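Local coordinates for protein putative platelet activating factor (Streptococcus pneumoniae, PDB 2HSJ) that is of unknown function but belongs to the SGNH (GDSL-like) hydrolase clan, consistent with an esterase or acylhydrolase resembling platelet-activating factor acetylhydrolases, at residues L38-S43 / I89-G94; V45-L50 / G64-Q69; K128-L133 / V173-C178. One frame throughout, in Å; residues are numbered along the deposited sequence. Where two conformers were deposited one is given.

How the contacts relate
From the N terminus, the chain runs through a long helix, 3-30, and enters the central parallel sheet, strand order 2-1-3-4-5. Contact 1 joins strand 37-41 to the middle strand, 88-92, and closes a loop of 45 residues. Nested inside that loop, contact 2 ties the short helix 43-46 to the turn after strand 60-64, closing a loop of 13 residues. The two touch, Gly41 and Ser43 of contact 1 meeting Ile65 and Gly67 of contact 2. Contact 3 follows in series, joining 128-133 to 173-178 across the sheet's last two strands and closing a loop of 39 residues. Its strand 126-130 adjoins 88-92, whereas contacts 2 and 3 do not touch.

Contact 1 of 3, residues L38-S43 / I89-G94; sequences LFIGDS and IFLLIG
Phe39 and Phe90 lie side by side on one face of the sheet and point the same way. Their rings are nearly parallel, 16° between planes, but slid so far apart that they barely overlap, with centroids 4.7 Å apart. Over one face of the Phe39 ring sits the CB of Phe90, a CH-pi contact 3.6 Å from the ring centroid and almost on its normal. The CZ of Phe39 in turn comes 3.4 Å from the CD2 of Phe90. Phe39 was modelled in two conformers, so this pairing describes one of them and is correspondingly less certain. On the opposite face, Ile40 meets aliphatic neighbours on the partner strand: its CD1 reaches the CG2 of Ile89, 3.7 Å away, while its CG2 faces the CD1 of Leu91. The second torsion of Leu91 (chi2 54°) sets that CD1 3.5 Å from the carbonyl O of Ile40.

The middle strand, 88-92, and its parallel neighbour 37-41 belong to the three-layer SGNH-hydrolase fold, laced by backbone bonds of which Ile40 N to Phe90 O is almost straight (177°). Gly41-Asp42-Ser43 matches the GDS of the GDSL motif, so Ser43 is probably the nucleophile, as in relatives. As the strands end, Asp42 N still donates to Leu92 O at 3.2 Å. Asp42 is the N-cap of helix 43-46, its OD1 accepting from Ile44 N. Its OD2 accepts from a water, 2.7 Å away, which accepts in turn from Gly94 N at 2.9 Å, coupling the starts of the two following helices. Leu73 of helix 70-75 packs on Ile40 and Leu91; Lys128 and Leu130 of the next strand pack on Phe90.

Contact 2 of 3, residues V45-L50 / G64-Q69; sequences VEYYPL and GIRGYQ
The guanidinium of Arg66 presents its edge to the carboxylate of Glu46, the two planes only 21° apart, while the Tyr47 hydroxyl approaches the same guanidinium obliquely. Within each segment a tyrosine ring has one face met near the rim, Tyr68 by the CB of Ile65 and Tyr48 by the CD2 of Leu50. The arginine's grip is a side-on, two-nitrogen salt bridge: NH2 gives a 2.8 Å bond to Glu46 OE2, on that oxygen's syn lone pair, and NE gives one of 3.0 Å to OE1. Both bonds lie close to the guanidinium plane, and the NE bond is nearly straight at 173°. Arg66 stands in the type II turn Ile65 to Tyr68. Gly67, at the turn's third position, offers its N to Ser43 OG, an arrangement consistent with the oxyanion-hole glycine of SGNH hydrolases.

Glu46 reaches the turn with an extended side chain, and OE1 serves two donors of one residue, since Arg66 N also binds it at 2.8 Å. The arginine can do this because it bends about its CG-CD bond (chi3 70°), bringing NE round to the oxygen that its own backbone N already holds. A partly exposed ion pair thereby pins the turn to the end of helix 43-46. Tyr47 crosses Arg66 at about a right angle, its OH 3.4 Å from the arginine CB. Beyond the contact, Tyr47 O accepts from Lys23 NZ of the second subunit. At Gly64, without a side chain, the backbones close in, its CA 4.1 Å from the CA of Glu46. The same Gly64 CA sits 3.6 Å from the CG1 of Val45.

Contact 3 of 3, residues K128-L133 / V173-C178; sequences KLLSIL and VPVFDC
Ser131 and the backbone of Val175 and Phe176 meet in the tight part of this contact. The serine OG is staggered over the backbone, close to both N and C (chi1 61°), and accepts two consecutive N-H groups, Val175 N and Phe176 N, both at 2.9 Å. The first of these bonds is the straighter, at 149° against 133°. The hydroxyl oxygen is also pressed by the CG2 of Val175, 3.2 Å away, and that methyl touches the CD2 of Leu133 at 3.6 Å. Close by, the ring of Phe176 turns its edge to the carbonyl O of Ile132, which lies in the ring plane 3.4 Å from CD1.

The packed part continues through a parallel beta bridge, Leu130 with Val173: Leu129 O receives Val173 N from above its carbonyl plane, and Val173 O receives Ser131 N at 3.0 Å. Leu130 and Val173 point the same way, CD1 to CB 4.0 Å apart. Lys128 contributes its CB to Val173 CG2, 3.6 Å off, but its NZ pairs with Glu171. The loose side is confined to exposed Pro174, which points away from the partner and hardly meets it, and to the chain beyond Phe176, which turns outward.

The bridge is the last rung between strand 126-130 and the outermost strand of the SGNH fold's parallel sheet, 170-173; Leu129 also bonds to Glu171. The serine holds the chain where it leaves that strand for the short helix 176-179. Helix 150-164 packs on Ile132 and Phe176, helix 199-209 on Val173 and Val175, and strand 88-92 flanks Leu130 through Leu92.

Contact 1 of 3, residues L38-S43 / I89-G94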
loop_
_atom_site.group_PDB
_atom_site.type_symbol
_atom_site.label_atom_id
_atom_site.label_comp_id
_atom_site.label_asym_id
_atom_site.label_seq_id
_atom_site.Cartn_x
_atom_site.Cartn_y
_atom_site.Cartn_z
ATOM N N LEU D 38 -11.569 2.439 8.219
ATOM C CA LEU D 38 -11.249 3.063 9.498
ATOM C C LEU D 38 -12.076 2.390 10.578
ATOM O O LEU D 38 -13.312 2.319 10.440
ATOM C CB LEU D 38 -11.593 4.555 9.464
ATOM C CG LEU D 38 -10.648 5.428 8.632
ATOM C CD1 LEU D 38 -11.295 6.749 8.278
ATOM C CD2 LEU D 38 -9.332 5.744 9.365
ATOM N N PHE D 39 -11.439 1.892 11.643
ATOM C CA PHE D 39 -12.176 1.373 12.803
ATOM C C PHE D 39 -12.193 2.484 13.835
ATOM O O PHE D 39 -11.136 2.952 14.259
ATOM C CB PHE D 39 -11.491 0.129 13.394
ATOM C CG PHE D 39 -12.103 -1.180 12.952
ATOM C CD1 PHE D 39 -11.987 -1.598 11.637
ATOM C CD2 PHE D 39 -12.780 -1.990 13.857
ATOM C CE1 PHE D 39 -12.533 -2.811 11.217
ATOM C CE2 PHE D 39 -13.348 -3.196 13.435
ATOM C CZ PHE D 39 -13.220 -3.598 12.124
ATOM N N ILE D 40 -13.396 2.925 14.192
ATOM C CA ILE D 40 -13.575 4.034 15.136
ATOM C C ILE D 40 -14.409 3.547 16.315
ATOM O O ILE D 40 -15.367 2.783 16.165
ATOM C CB ILE D 40 -14.296 5.246 14.432
ATOM C CG1 ILE D 40 -13.435 5.734 13.262
ATOM C CG2 ILE D 40 -14.615 6.365 15.419
ATOM C CD1 ILE D 40 -14.145 6.802 12.452
ATOM N N GLY D 41 -14.049 4.003 17.501
ATOM C CA GLY D 41 -14.860 3.667 18.676
ATOM C C GLY D 41 -14.114 3.740 19.971
ATOM O O GLY D 41 -13.203 4.559 20.111
ATOM N N ASP D 42 -14.494 2.874 20.905
ATOM C CA ASP D 42 -14.032 3.001 22.295
ATOM C C ASP D 42 -12.880 2.048 22.614
ATOM O O ASP D 42 -12.079 1.728 21.726
ATOM C CB ASP D 42 -15.241 2.803 23.243
ATOM C CG ASP D 42 -15.954 1.456 23.041
ATOM O OD1 ASP D 42 -15.326 0.510 22.490
ATOM O OD2 ASP D 42 -17.151 1.325 23.450
ATOM N N SER D 43 -12.751 1.598 23.858
ATOM C CA SER D 43 -11.602 0.757 24.241
ATOM C C SER D 43 -11.517 -0.519 23.407
ATOM O O SER D 43 -10.442 -0.994 23.116
ATOM C CB SER D 43 -11.711 0.334 25.716
ATOM O OG SER D 43 -11.959 1.446 26.535
ATOM N N ILE D 89 -16.210 2.713 7.206
ATOM C CA ILE D 89 -15.917 3.036 8.599
ATOM C C ILE D 89 -16.674 2.044 9.453
ATOM O O ILE D 89 -17.879 1.899 9.299
ATOM C CB ILE D 89 -16.407 4.462 8.943
ATOM C CG1 ILE D 89 -15.557 5.498 8.206
ATOM C CG2 ILE D 89 -16.390 4.713 10.471
ATOM C CD1 ILE D 89 -16.255 6.879 8.056
ATOM N N PHE D 90 -15.959 1.334 10.321
ATOM C CA PHE D 90 -16.602 0.460 11.311
ATOM C C PHE D 90 -16.683 1.250 12.592
ATOM O O PHE D 90 -15.674 1.786 13.054
ATOM C CB PHE D 90 -15.784 -0.803 11.538
ATOM C CG PHE D 90 -16.012 -1.861 10.507
ATOM C CD1 PHE D 90 -15.877 -1.604 9.150
ATOM C CD2 PHE D 90 -16.409 -3.131 10.913
ATOM C CE1 PHE D 90 -16.104 -2.606 8.223
ATOM C CE2 PHE D 90 -16.646 -4.131 9.993
ATOM C CZ PHE D 90 -16.496 -3.874 8.644
ATOM N N LEU D 91 -17.874 1.313 13.174
ATOM C CA LEU D 91 -18.103 2.093 14.364
ATOM C C LEU D 91 -18.624 1.183 15.485
ATOM O O LEU D 91 -19.692 0.574 15.370
ATOM C CB LEU D 91 -19.116 3.187 14.043
ATOM C CG LEU D 91 -19.459 4.109 15.182
ATOM C CD1 LEU D 91 -18.204 4.732 15.779
ATOM C CD2 LEU D 91 -20.438 5.175 14.642
ATOM N N LEU D 92 -17.869 1.139 16.588
ATOM C CA LEU D 92 -18.248 0.360 17.761
ATOM C C LEU D 92 -18.180 1.308 18.942
ATOM O O LEU D 92 -17.095 1.668 19.434
ATOM C CB LEU D 92 -17.323 -0.858 18.015
ATOM C CG LEU D 92 -17.675 -1.662 19.276
ATOM C CD1 LEU D 92 -19.160 -2.145 19.276
ATOM C CD2 LEU D 92 -16.729 -2.832 19.356
ATOM N N ILE D 93 -19.348 1.712 19.422
ATOM C CA ILE D 93 -19.401 2.682 20.498
ATOM C C ILE D 93 -20.752 2.615 21.159
ATOM O O ILE D 93 -21.738 2.213 20.524
ATOM C CB ILE D 93 -19.076 4.122 19.966
ATOM C CG1 ILE D 93 -18.709 5.066 21.133
ATOM C CG2 ILE D 93 -20.202 4.640 19.045
ATOM C CD1 ILE D 93 -17.945 6.268 20.696
ATOM N N GLY D 94 -20.773 2.987 22.445
ATOM C CA GLY D 94 -22.012 3.078 23.190
ATOM C C GLY D 94 -21.948 2.378 24.524
ATOM O O GLY D 94 -22.702 2.761 25.418
HETATM O O HOH W 1 -18.600 3.385 24.339
#

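Contact 2 of 3, residues V45-L50 / G64-Q69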
loop_
_atom_site.group_PDB
_atom_site.type_symbol
_atom_site.label_atom_id
_atom_site.label_comp_id
_atom_site.label_asym_id
_atom_site.label_seq_id
_atom_site.Cartn_x
_atom_site.Cartn_y
_atom_site.Cartn_z
ATOM N N VAL D 45 -12.209 -1.047 20.407
ATOM C CA VAL D 45 -11.494 -0.707 19.165
ATOM C C VAL D 45 -10.021 -0.401 19.431
ATOM O O VAL D 45 -9.154 -0.947 18.749
ATOM C CB VAL D 45 -12.168 0.489 18.454
ATOM C CG1 VAL D 45 -11.418 0.807 17.155
ATOM C CG2 VAL D 45 -13.659 0.161 18.188
ATOM N N GLU D 46 -9.729 0.488 20.387
ATOM C CA GLU D 46 -8.325 0.850 20.615
ATOM C C GLU D 46 -7.422 -0.365 20.818
ATOM O O GLU D 46 -6.270 -0.421 20.313
ATOM C CB GLU D 46 -8.149 1.799 21.822
ATOM C CG GLU D 46 -6.722 2.307 21.855
ATOM C CD GLU D 46 -6.341 3.102 23.072
ATOM O OE1 GLU D 46 -7.213 3.717 23.746
ATOM O OE2 GLU D 46 -5.108 3.110 23.367
ATOM N N TYR D 47 -7.951 -1.346 21.550
ATOM C CA TYR D 47 -7.154 -2.518 21.937
ATOM C C TYR D 47 -7.258 -3.685 20.957
ATOM O O TYR D 47 -6.638 -4.765 21.170
ATOM C CB TYR D 47 -7.543 -3.025 23.339
ATOM C CG TYR D 47 -7.600 -1.984 24.433
ATOM C CD1 TYR D 47 -6.754 -0.874 24.427
ATOM C CD2 TYR D 47 -8.476 -2.156 25.514
ATOM C CE1 TYR D 47 -6.808 0.094 25.491
ATOM C CE2 TYR D 47 -8.535 -1.225 26.541
ATOM C CZ TYR D 47 -7.707 -0.112 26.516
ATOM O OH TYR D 47 -7.808 0.794 27.563
ATOM N N TYR D 48 -7.982 -3.489 19.867
ATOM C CA TYR D 48 -8.226 -4.548 18.894
ATOM C C TYR D 48 -6.963 -4.832 18.098
ATOM O O TYR D 48 -6.423 -3.914 17.439
ATOM C CB TYR D 48 -9.301 -4.038 17.945
ATOM C CG TYR D 48 -10.092 -5.099 17.160
ATOM C CD1 TYR D 48 -11.461 -4.938 16.983
ATOM C CD2 TYR D 48 -9.490 -6.244 16.624
ATOM C CE1 TYR D 48 -12.211 -5.839 16.270
ATOM C CE2 TYR D 48 -10.246 -7.197 15.865
ATOM C CZ TYR D 48 -11.631 -6.987 15.745
ATOM O OH TYR D 48 -12.407 -7.888 15.021
ATOM N N PRO D 49 -6.480 -6.093 18.122
ATOM C CA PRO D 49 -5.304 -6.448 17.292
ATOM C C PRO D 49 -5.711 -6.670 15.873
ATOM O O PRO D 49 -5.770 -7.783 15.360
ATOM C CB PRO D 49 -4.772 -7.745 17.928
ATOM C CG PRO D 49 -5.996 -8.368 18.566
ATOM C CD PRO D 49 -6.950 -7.226 18.953
ATOM N N LEU D 50 -5.975 -5.568 15.186
ATOM C CA LEU D 50 -6.497 -5.660 13.822
ATOM C C LEU D 50 -5.576 -6.359 12.826
ATOM O O LEU D 50 -6.018 -7.194 12.042
ATOM C CB LEU D 50 -6.827 -4.261 13.318
ATOM C CG LEU D 50 -7.925 -3.560 14.087
ATOM C CD1 LEU D 50 -7.913 -2.036 13.789
ATOM C CD2 LEU D 50 -9.264 -4.140 13.745
ATOM N N GLY D 64 -9.510 4.071 17.449
ATOM C CA GLY D 64 -10.263 3.899 18.705
ATOM C C GLY D 64 -9.592 4.614 19.870
ATOM O O GLY D 64 -8.374 4.865 19.858
ATOM N N ILE D 65 -10.388 4.936 20.887
ATOM C CA ILE D 65 -9.876 5.581 22.096
ATOM C C ILE D 65 -10.575 5.022 23.327
ATOM O O ILE D 65 -11.819 5.015 23.411
ATOM C CB ILE D 65 -10.059 7.120 22.070
ATOM C CG1 ILE D 65 -9.376 7.712 20.841
ATOM C CG2 ILE D 65 -9.544 7.751 23.384
ATOM C CD1 ILE D 65 -9.261 9.227 20.799
ATOM N N ARG D 66 -9.777 4.573 24.291
ATOM C CA ARG D 66 -10.322 4.030 25.533
ATOM C C ARG D 66 -11.284 5.005 26.192
ATOM O O ARG D 66 -11.107 6.223 26.140
ATOM C CB ARG D 66 -9.189 3.714 26.504
ATOM C CG ARG D 66 -8.485 5.013 27.016
ATOM C CD ARG D 66 -7.131 4.790 27.565
ATOM N NE ARG D 66 -6.181 4.448 26.520
ATOM C CZ ARG D 66 -4.885 4.342 26.750
ATOM N NH1 ARG D 66 -4.418 4.598 27.973
ATOM N NH2 ARG D 66 -4.065 3.999 25.776
ATOM N N GLY D 67 -12.333 4.441 26.775
ATOM C CA GLY D 67 -13.295 5.205 27.534
ATOM C C GLY D 67 -14.224 6.084 26.705
ATOM O O GLY D 67 -14.990 6.880 27.275
ATOM N N TYR D 68 -14.203 5.946 25.373
ATOM C CA TYR D 68 -14.943 6.911 24.539
ATOM C C TYR D 68 -16.441 6.666 24.646
ATOM O O TYR D 68 -16.882 5.547 24.881
ATOM C CB TYR D 68 -14.560 6.755 23.080
ATOM C CG TYR D 68 -14.027 8.002 22.396
ATOM C CD1 TYR D 68 -13.303 8.983 23.099
ATOM C CD2 TYR D 68 -14.181 8.159 21.004
ATOM C CE1 TYR D 68 -12.763 10.101 22.411
ATOM C CE2 TYR D 68 -13.641 9.241 20.335
ATOM C CZ TYR D 68 -12.939 10.182 21.028
ATOM O OH TYR D 68 -12.417 11.247 20.360
ATOM N N GLN D 69 -17.177 7.744 24.480
ATOM C CA GLN D 69 -18.632 7.746 24.469
ATOM C C GLN D 69 -19.042 8.479 23.218
ATOM O O GLN D 69 -18.256 9.223 22.647
ATOM C CB GLN D 69 -19.191 8.506 25.661
ATOM C CG GLN D 69 -18.860 7.893 26.996
ATOM C CD GLN D 69 -19.242 8.818 28.138
ATOM O OE1 GLN D 69 -18.411 9.172 28.962
ATOM N NE2 GLN D 69 -20.498 9.219 28.180
#

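Contact 3 of 3, residues K128-L133 / V173-C178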
loop_
_atom_site.group_PDB
_atom_site.type_symbol
_atom_site.label_atom_id
_atom_site.label_comp_id
_atom_site.label_asym_id
_atom_site.label_seq_id
_atom_site.Cartn_x
_atom_site.Cartn_y
_atom_site.Cartn_z
ATOM N N LYS D 128 -20.432 0.896 8.875
ATOM C CA LYS D 128 -20.905 -0.354 9.473
ATOM C C LYS D 128 -21.060 -0.079 10.958
ATOM O O LYS D 128 -20.070 0.111 11.675
ATOM C CB LYS D 128 -19.895 -1.476 9.193
ATOM C CG LYS D 128 -19.555 -1.629 7.708
ATOM C CD LYS D 128 -20.828 -1.993 6.917
ATOM C CE LYS D 128 -20.572 -2.108 5.424
ATOM N NZ LYS D 128 -21.858 -2.357 4.665
ATOM N N LEU D 129 -22.312 -0.010 11.406
ATOM C CA LEU D 129 -22.588 0.342 12.802
ATOM C C LEU D 129 -22.767 -0.961 13.591
ATOM O O LEU D 129 -23.778 -1.674 13.437
ATOM C CB LEU D 129 -23.856 1.206 12.891
ATOM C CG LEU D 129 -24.369 1.630 14.277
ATOM C CD1 LEU D 129 -23.315 2.485 15.045
ATOM C CD2 LEU D 129 -25.704 2.383 14.109
ATOM N N LEU D 130 -21.772 -1.267 14.418
ATOM C CA LEU D 130 -21.783 -2.545 15.106
ATOM C C LEU D 130 -22.772 -2.520 16.252
ATOM O O LEU D 130 -22.909 -1.519 16.957
ATOM C CB LEU D 130 -20.384 -2.893 15.651
ATOM C CG LEU D 130 -19.503 -3.631 14.643
ATOM C CD1 LEU D 130 -19.224 -2.841 13.346
ATOM C CD2 LEU D 130 -18.207 -3.990 15.379
ATOM N N SER D 131 -23.404 -3.660 16.498
ATOM C CA SER D 131 -24.107 -3.826 17.757
ATOM C C SER D 131 -23.128 -3.613 18.916
ATOM O O SER D 131 -22.001 -4.107 18.872
ATOM C CB SER D 131 -24.668 -5.246 17.814
ATOM O OG SER D 131 -23.616 -6.180 17.744
ATOM N N ILE D 132 -23.565 -2.925 19.970
ATOM C CA ILE D 132 -22.822 -2.938 21.230
ATOM C C ILE D 132 -22.674 -4.389 21.700
ATOM O O ILE D 132 -23.611 -5.183 21.646
ATOM C CB ILE D 132 -23.558 -2.089 22.288
ATOM C CG1 ILE D 132 -23.703 -0.640 21.797
ATOM C CG2 ILE D 132 -22.890 -2.210 23.661
ATOM C CD1 ILE D 132 -24.681 0.218 22.624
ATOM N N LEU D 133 -21.480 -4.740 22.177
ATOM C CA LEU D 133 -21.216 -6.131 22.517
ATOM C C LEU D 133 -21.837 -6.510 23.867
ATOM O O LEU D 133 -22.069 -5.638 24.709
ATOM C CB LEU D 133 -19.710 -6.395 22.544
ATOM C CG LEU D 133 -18.893 -5.890 21.357
ATOM C CD1 LEU D 133 -17.450 -6.383 21.468
ATOM C CD2 LEU D 133 -19.502 -6.366 20.082
ATOM N N VAL D 173 -24.553 -4.032 12.024
ATOM C CA VAL D 173 -23.777 -5.267 12.001
ATOM C C VAL D 173 -24.055 -6.029 13.299
ATOM O O VAL D 173 -23.532 -5.686 14.341
ATOM C CB VAL D 173 -22.241 -5.012 11.803
ATOM C CG1 VAL D 173 -21.489 -6.344 11.724
ATOM C CG2 VAL D 173 -21.968 -4.154 10.548
ATOM N N PRO D 174 -24.905 -7.073 13.235
ATOM C CA PRO D 174 -25.300 -7.798 14.446
ATOM C C PRO D 174 -24.215 -8.778 14.851
ATOM O O PRO D 174 -24.098 -9.865 14.276
ATOM C CB PRO D 174 -26.595 -8.508 14.011
ATOM C CG PRO D 174 -26.432 -8.710 12.530
ATOM C CD PRO D 174 -25.542 -7.622 12.016
ATOM N N VAL D 175 -23.354 -8.353 15.769
ATOM C CA VAL D 175 -22.284 -9.231 16.266
ATOM C C VAL D 175 -22.532 -9.678 17.715
ATOM O O VAL D 175 -21.855 -10.575 18.205
ATOM C CB VAL D 175 -20.868 -8.604 16.143
ATOM C CG1 VAL D 175 -20.465 -8.450 14.694
ATOM C CG2 VAL D 175 -20.766 -7.272 16.838
ATOM N N PHE D 176 -23.490 -9.031 18.396
ATOM C CA PHE D 176 -23.835 -9.367 19.775
ATOM C C PHE D 176 -24.010 -10.875 19.957
ATOM O O PHE D 176 -23.349 -11.489 20.804
ATOM C CB PHE D 176 -25.107 -8.604 20.174
ATOM C CG PHE D 176 -25.602 -8.892 21.560
ATOM C CD1 PHE D 176 -25.348 -7.997 22.594
ATOM C CD2 PHE D 176 -26.341 -10.048 21.833
ATOM C CE1 PHE D 176 -25.814 -8.250 23.881
ATOM C CE2 PHE D 176 -26.810 -10.310 23.125
ATOM C CZ PHE D 176 -26.539 -9.413 24.149
ATOM N N ASP D 177 -24.861 -11.482 19.133
ATOM C CA ASP D 177 -25.206 -12.888 19.343
ATOM C C ASP D 177 -24.006 -13.819 19.125
ATOM O O ASP D 177 -23.919 -14.890 19.756
ATOM C CB ASP D 177 -26.387 -13.291 18.460
ATOM C CG ASP D 177 -27.708 -12.617 18.875
ATOM O OD1 ASP D 177 -27.880 -12.257 20.062
ATOM O OD2 ASP D 177 -28.608 -12.487 18.011
ATOM N N CYS D 178 -23.069 -13.404 18.271
ATOM C CA CYS D 178 -21.849 -14.191 18.016
ATOM C C CYS D 178 -20.939 -14.331 19.222
ATOM O O CYS D 178 -20.124 -15.254 19.281
ATOM C CB CYS D 178 -21.036 -13.612 16.862
ATOM S SG CYS D 178 -21.893 -13.786 15.262
#